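Local coordinates for glycosylation Associate Protein 1 (Streptococcus agalactiae serotype V, PDB 6OYC) that probably acts with its Gap2 and Gap3 partners in the accessory Sec pathway, where serine-rich repeat glycoproteins are glycosylated and exported, at residues V232-Q236 with R259-V265; V297-S301 with L506-I510. Residues are numbered along the deposited sequence.

Interaction 1 of 2, residues V232-Q236 with R259-V265; sequences VSFNQ and RNNAHNV. With SO4 (sulfate ion), chain J.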
loop_
_atom_site.group_PDB
_atom_site.type_symbol
_atom_site.label_atom_id
_atom_site.label_comp_id
_atom_site.label_asym_id
_atom_site.label_seq_id
_atom_site.Cartn_x
_atom_site.Cartn_y
_atom_site.Cartn_z
ATOM N N VAL A 232 -13.309 8.355 -8.889
ATOM C CA VAL A 232 -11.958 8.813 -9.172
ATOM C C VAL A 232 -11.211 9.012 -7.861
ATOM O O VAL A 232 -11.646 9.775 -6.986
ATOM C CB VAL A 232 -11.948 10.116 -9.989
ATOM C CG1 VAL A 232 -10.491 10.579 -10.227
ATOM C CG2 VAL A 232 -12.689 9.922 -11.308
ATOM N N SER A 233 -10.083 8.330 -7.741
ATOM C CA SER A 233 -9.084 8.668 -6.738
ATOM C C SER A 233 -8.559 10.082 -6.993
ATOM O O SER A 233 -7.948 10.339 -8.036
ATOM C CB SER A 233 -7.954 7.642 -6.830
ATOM O OG SER A 233 -7.312 7.475 -5.597
ATOM N N PHE A 234 -8.807 11.011 -6.068
ATOM C CA PHE A 234 -8.420 12.404 -6.313
ATOM C C PHE A 234 -6.904 12.526 -6.456
ATOM O O PHE A 234 -6.160 12.208 -5.527
ATOM C CB PHE A 234 -8.910 13.320 -5.182
ATOM C CG PHE A 234 -8.696 14.794 -5.458
ATOM C CD1 PHE A 234 -7.431 15.362 -5.373
ATOM C CD2 PHE A 234 -9.763 15.612 -5.796
ATOM C CE1 PHE A 234 -7.237 16.712 -5.621
ATOM C CE2 PHE A 234 -9.576 16.959 -6.043
ATOM C CZ PHE A 234 -8.311 17.515 -5.952
ATOM N N ASN A 235 -6.450 13.032 -7.599
ATOM C CA ASN A 235 -5.025 13.210 -7.825
ATOM C C ASN A 235 -4.808 14.267 -8.900
ATOM O O ASN A 235 -5.380 14.170 -9.995
ATOM C CB ASN A 235 -4.384 11.878 -8.243
ATOM C CG ASN A 235 -2.913 11.837 -7.947
ATOM O OD1 ASN A 235 -2.195 12.795 -8.208
ATOM N ND2 ASN A 235 -2.454 10.731 -7.375
ATOM N N GLN A 236 -3.967 15.258 -8.609
ATOM C CA GLN A 236 -3.685 16.265 -9.631
ATOM C C GLN A 236 -2.991 15.688 -10.861
ATOM O O GLN A 236 -3.060 16.296 -11.929
ATOM C CB GLN A 236 -2.837 17.401 -9.058
ATOM C CG GLN A 236 -1.478 16.975 -8.548
ATOM C CD GLN A 236 -0.716 18.115 -7.865
ATOM O OE1 GLN A 236 -0.438 18.057 -6.662
ATOM N NE2 GLN A 236 -0.382 19.158 -8.630
ATOM N N ARG A 259 -2.804 10.513 0.722
ATOM C CA ARG A 259 -2.449 10.938 -0.632
ATOM C C ARG A 259 -2.710 12.418 -0.885
ATOM O O ARG A 259 -1.944 13.069 -1.589
ATOM C CB ARG A 259 -3.248 10.132 -1.657
ATOM C CG ARG A 259 -3.023 10.525 -3.103
ATOM C CD ARG A 259 -3.874 9.662 -4.044
ATOM N NE ARG A 259 -5.305 9.928 -3.888
ATOM C CZ ARG A 259 -6.185 9.051 -3.407
ATOM N NH1 ARG A 259 -5.792 7.830 -3.044
ATOM N NH2 ARG A 259 -7.466 9.391 -3.297
ATOM N N ASN A 260 -3.765 12.978 -0.322
ATOM C CA ASN A 260 -4.244 14.270 -0.763
ATOM C C ASN A 260 -3.873 15.365 0.223
ATOM O O ASN A 260 -4.051 15.211 1.432
ATOM C CB ASN A 260 -5.750 14.208 -0.987
ATOM C CG ASN A 260 -6.097 13.305 -2.156
ATOM O OD1 ASN A 260 -6.936 12.402 -2.051
ATOM N ND2 ASN A 260 -5.405 13.516 -3.273
ATOM N N ASN A 261 -3.339 16.458 -0.310
ATOM C CA ASN A 261 -3.221 17.705 0.429
ATOM C C ASN A 261 -4.568 18.439 0.419
ATOM O O ASN A 261 -5.064 18.836 -0.644
ATOM C CB ASN A 261 -2.117 18.553 -0.193
ATOM C CG ASN A 261 -1.757 19.737 0.653
ATOM O OD1 ASN A 261 -2.628 20.387 1.235
ATOM N ND2 ASN A 261 -0.468 20.027 0.734
ATOM N N ALA A 262 -5.156 18.612 1.609
ATOM C CA ALA A 262 -6.450 19.280 1.729
ATOM C C ALA A 262 -6.469 20.634 1.016
ATOM O O ALA A 262 -7.451 20.979 0.339
ATOM C CB ALA A 262 -6.797 19.455 3.206
ATOM N N HIS A 263 -5.395 21.418 1.160
ATOM C CA HIS A 263 -5.335 22.692 0.454
ATOM C C HIS A 263 -5.482 22.487 -1.050
ATOM O O HIS A 263 -6.208 23.235 -1.717
ATOM C CB HIS A 263 -4.024 23.416 0.759
ATOM C CG HIS A 263 -3.763 24.584 -0.145
ATOM N ND1 HIS A 263 -4.342 25.821 0.047
ATOM C CD2 HIS A 263 -3.017 24.688 -1.273
ATOM C CE1 HIS A 263 -3.943 26.644 -0.907
ATOM N NE2 HIS A 263 -3.136 25.982 -1.721
ATOM N N ASN A 264 -4.795 21.479 -1.600
ATOM C CA ASN A 264 -4.904 21.210 -3.029
ATOM C C ASN A 264 -6.315 20.784 -3.402
ATOM O O ASN A 264 -6.826 21.166 -4.458
ATOM C CB ASN A 264 -3.906 20.131 -3.449
ATOM C CG ASN A 264 -2.487 20.647 -3.511
ATOM O OD1 ASN A 264 -2.231 21.835 -3.280
ATOM N ND2 ASN A 264 -1.555 19.760 -3.835
ATOM N N VAL A 265 -6.957 19.977 -2.559
ATOM C CA VAL A 265 -8.343 19.616 -2.820
ATOM C C VAL A 265 -9.218 20.867 -2.834
ATOM O O VAL A 265 -9.912 21.152 -3.817
ATOM C CB VAL A 265 -8.841 18.591 -1.789
ATOM C CG1 VAL A 265 -10.324 18.336 -2.009
ATOM C CG2 VAL A 265 -8.024 17.300 -1.895
HETATM S S SO4 J . -3.070 16.198 -4.757
HETATM O O1 SO4 J . -3.772 15.436 -5.794
HETATM O O2 SO4 J . -2.973 17.611 -5.134
HETATM O O3 SO4 J . -3.814 16.092 -3.484
HETATM O O4 SO4 J . -1.725 15.624 -4.553
#

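Interaction 2 of 2, residues V297-S301 with L506-I510; sequences VVHVS and LVERI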
loop_
_atom_site.group_PDB
_atom_site.type_symbol
_atom_site.label_atom_id
_atom_site.label_comp_id
_atom_site.label_asym_id
_atom_site.label_seq_id
_atom_site.Cartn_x
_atom_site.Cartn_y
_atom_site.Cartn_z
ATOM N N VAL A 297 -20.913 15.294 0.759
ATOM C CA VAL A 297 -19.623 14.810 1.241
ATOM C C VAL A 297 -19.940 13.658 2.184
ATOM O O VAL A 297 -20.560 13.870 3.232
ATOM C CB VAL A 297 -18.823 15.912 1.959
ATOM C CG1 VAL A 297 -17.536 15.373 2.535
ATOM C CG2 VAL A 297 -18.535 17.097 1.021
ATOM N N VAL A 298 -19.554 12.440 1.815
ATOM C CA VAL A 298 -19.856 11.259 2.612
ATOM C C VAL A 298 -18.570 10.735 3.245
ATOM O O VAL A 298 -17.568 10.502 2.551
ATOM C CB VAL A 298 -20.540 10.162 1.785
ATOM C CG1 VAL A 298 -20.765 8.920 2.680
ATOM C CG2 VAL A 298 -21.856 10.666 1.208
ATOM N N HIS A 299 -18.607 10.534 4.561
ATOM C CA HIS A 299 -17.456 10.039 5.298
ATOM C C HIS A 299 -17.413 8.521 5.198
ATOM O O HIS A 299 -18.408 7.841 5.477
ATOM C CB HIS A 299 -17.527 10.501 6.757
ATOM C CG HIS A 299 -16.573 9.801 7.678
ATOM N ND1 HIS A 299 -15.200 9.913 7.561
ATOM C CD2 HIS A 299 -16.795 9.007 8.753
ATOM C CE1 HIS A 299 -14.622 9.203 8.514
ATOM N NE2 HIS A 299 -15.567 8.647 9.251
ATOM N N VAL A 300 -16.275 7.990 4.758
ATOM C CA VAL A 300 -16.083 6.551 4.609
ATOM C C VAL A 300 -14.812 6.188 5.363
ATOM O O VAL A 300 -13.706 6.470 4.890
ATOM C CB VAL A 300 -16.003 6.121 3.134
ATOM C CG1 VAL A 300 -15.553 4.664 3.005
ATOM C CG2 VAL A 300 -17.358 6.327 2.418
ATOM N N SER A 301 -14.961 5.578 6.538
ATOM C CA SER A 301 -13.771 5.176 7.276
ATOM C C SER A 301 -13.097 3.999 6.566
ATOM O O SER A 301 -13.774 3.111 6.034
ATOM C CB SER A 301 -14.097 4.817 8.727
ATOM O OG SER A 301 -15.374 4.228 8.845
ATOM N N LEU A 506 -23.672 1.928 3.703
ATOM C CA LEU A 506 -22.787 3.013 3.302
ATOM C C LEU A 506 -22.799 3.194 1.784
ATOM O O LEU A 506 -22.938 4.318 1.279
ATOM C CB LEU A 506 -21.376 2.727 3.822
ATOM C CG LEU A 506 -20.375 3.874 3.813
ATOM C CD1 LEU A 506 -20.984 5.132 4.398
ATOM C CD2 LEU A 506 -19.137 3.465 4.579
ATOM N N VAL A 507 -22.679 2.085 1.042
ATOM C CA VAL A 507 -22.678 2.148 -0.420
ATOM C C VAL A 507 -23.963 2.786 -0.925
ATOM O O VAL A 507 -23.948 3.650 -1.810
ATOM C CB VAL A 507 -22.488 0.743 -1.020
ATOM C CG1 VAL A 507 -22.836 0.747 -2.496
ATOM C CG2 VAL A 507 -21.062 0.255 -0.806
ATOM N N GLU A 508 -25.095 2.363 -0.368
ATOM C CA GLU A 508 -26.377 2.915 -0.780
ATOM C C GLU A 508 -26.490 4.392 -0.420
ATOM O O GLU A 508 -27.061 5.176 -1.182
ATOM C CB GLU A 508 -27.508 2.111 -0.146
ATOM C CG GLU A 508 -28.787 2.142 -0.947
ATOM C CD GLU A 508 -28.673 1.372 -2.251
ATOM O OE1 GLU A 508 -27.696 0.596 -2.412
ATOM O OE2 GLU A 508 -29.566 1.547 -3.114
ATOM N N ARG A 509 -25.945 4.795 0.729
ATOM C CA ARG A 509 -25.933 6.215 1.085
ATOM C C ARG A 509 -25.119 7.025 0.082
ATOM O O ARG A 509 -25.556 8.087 -0.373
ATOM C CB ARG A 509 -25.384 6.397 2.503
ATOM C CG ARG A 509 -25.249 7.854 2.951
ATOM C CD ARG A 509 -25.067 7.949 4.466
ATOM N NE ARG A 509 -26.203 7.357 5.168
ATOM C CZ ARG A 509 -26.159 6.210 5.840
ATOM N NH1 ARG A 509 -25.025 5.521 5.919
ATOM N NH2 ARG A 509 -27.252 5.752 6.437
ATOM N N ILE A 510 -23.923 6.537 -0.262
ATOM C CA ILE A 510 -23.104 7.184 -1.285
ATOM C C ILE A 510 -23.883 7.284 -2.585
ATOM O O ILE A 510 -23.973 8.355 -3.196
ATOM C CB ILE A 510 -21.782 6.415 -1.487
ATOM C CG1 ILE A 510 -20.922 6.477 -0.229
ATOM C CG2 ILE A 510 -21.002 6.967 -2.673
ATOM C CD1 ILE A 510 -19.814 5.451 -0.226
#

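Interaction 1 of 2, residues V232-Q236 with R259-V265
Val232 lies in strand 229-233, the central strand of the seven-stranded parallel sheet; the contact begins at Ser233, the last residue of that strand. Ser233 brings OG to 2.9 Å from Arg259 CZ, over one face of the guanidinium, an angle too poor for hydrogen bonding to NH1 or NH2; the charged end of Arg259 instead forms a salt bridge with Asp33. Phe234 is the hub. Phe234 O accepts two hydrogen bonds, from Asn260 ND2 at 2.7 Å and from Arg259 NE at 2.9 Å, so two consecutive side chains converge on one backbone acceptor just past the strand end. The ring lies against the first turn of helix 262-267: Val265 CG2 sits 4.0 Å from the centroid of the Phe234 ring, 17° off its normal, a CH-pi contact. Asn235 touches the aliphatic part of Arg259, ND2 to CD at 3.8 Å, while its OD1 is bonded to Val237 N. At Gln236 the two segments share a sulfate, probably from the crystallisation liquor: Gln236 N donates to O1 (2.8 Å), Asn264 ND2 to O2 (2.9 Å), and Asn260 ND2 (3.0 Å) and Asn261 N (3.2 Å) both to O3. The anion sits near the helix N terminus, where Asn261 is the N-cap and its OD1 accepts from His263 N at 3.0 Å. Anion sites like this, at the C-terminal ends of parallel strands, are common in Rossmann-like domains such as those of the GT-B clan. Strand 229-233 runs between 2-5 and 250-255, with helices 33-43 and 239-242 packed against its side chains.

Interaction 2 of 2, residues V297-S301 with L506-I510
In the Rossmann-like sheet of this GT-B-type protein, strand 297-299 forms one edge, and the C-terminal helix 505-512 packs alongside it. The two short segments run almost exactly antiparallel, at 172°, with their axes 9.6 Å apart at closest approach, a spacing filled by aliphatic side chains. Val298 has the largest area buried by the contact. It points toward the helix and meets both of the residues one turn apart there: Val298 CG1 lies 3.8 Å from Ile510 CG1 and 4.2 Å from Leu506 CD1. Leu506 comes next, reaching along the strand with its two methyl groups, so that CD2 is 4.0 Å from Val300 CG2 and CD1 also approaches the backbone at His299 O, 3.9 Å away. Val300, just beyond the strand, is the third. Like Val298 it faces the helix, whereas the intervening His299 points away and its side chain touches Leu283 of helix 283-292. The two valines thus give a continuous apolar strip for the residues at i and i+4 of the helix, whose turn is held by Ile510 N donating to Leu506 O at 2.9 Å. Met40 of helix 33-43 touches both Val300 and Leu506, and Ile279 of the neighbouring strand touches Val300 and Ile510; the side chains that meet across the contact are all aliphatic, on one face of the sheet. The tightest meeting is between methyl carbons, Val300 CG2 and Ile510 CD1, at 3.7 Å.

From the N terminus, the chain first lays down strands 2-5, 48-52 and 73-75, makes the long antiparallel sheet, and returns to the parallel sheet with strand 229-233. Interaction 1 then closes a short loop of 22 residues, through helix 239-242 and strand 250-255. Only afterwards does interaction 2 open: its 204-residue loop takes in the whole second parallel sheet before the C-terminal helix comes back to strand 297-299. The two loops follow in series, neither enclosing nor crossing the other. Both contacts reach the same seven-stranded sheet, interaction 1 at a central strand and interaction 2 at an edge, with centres 18 Å apart.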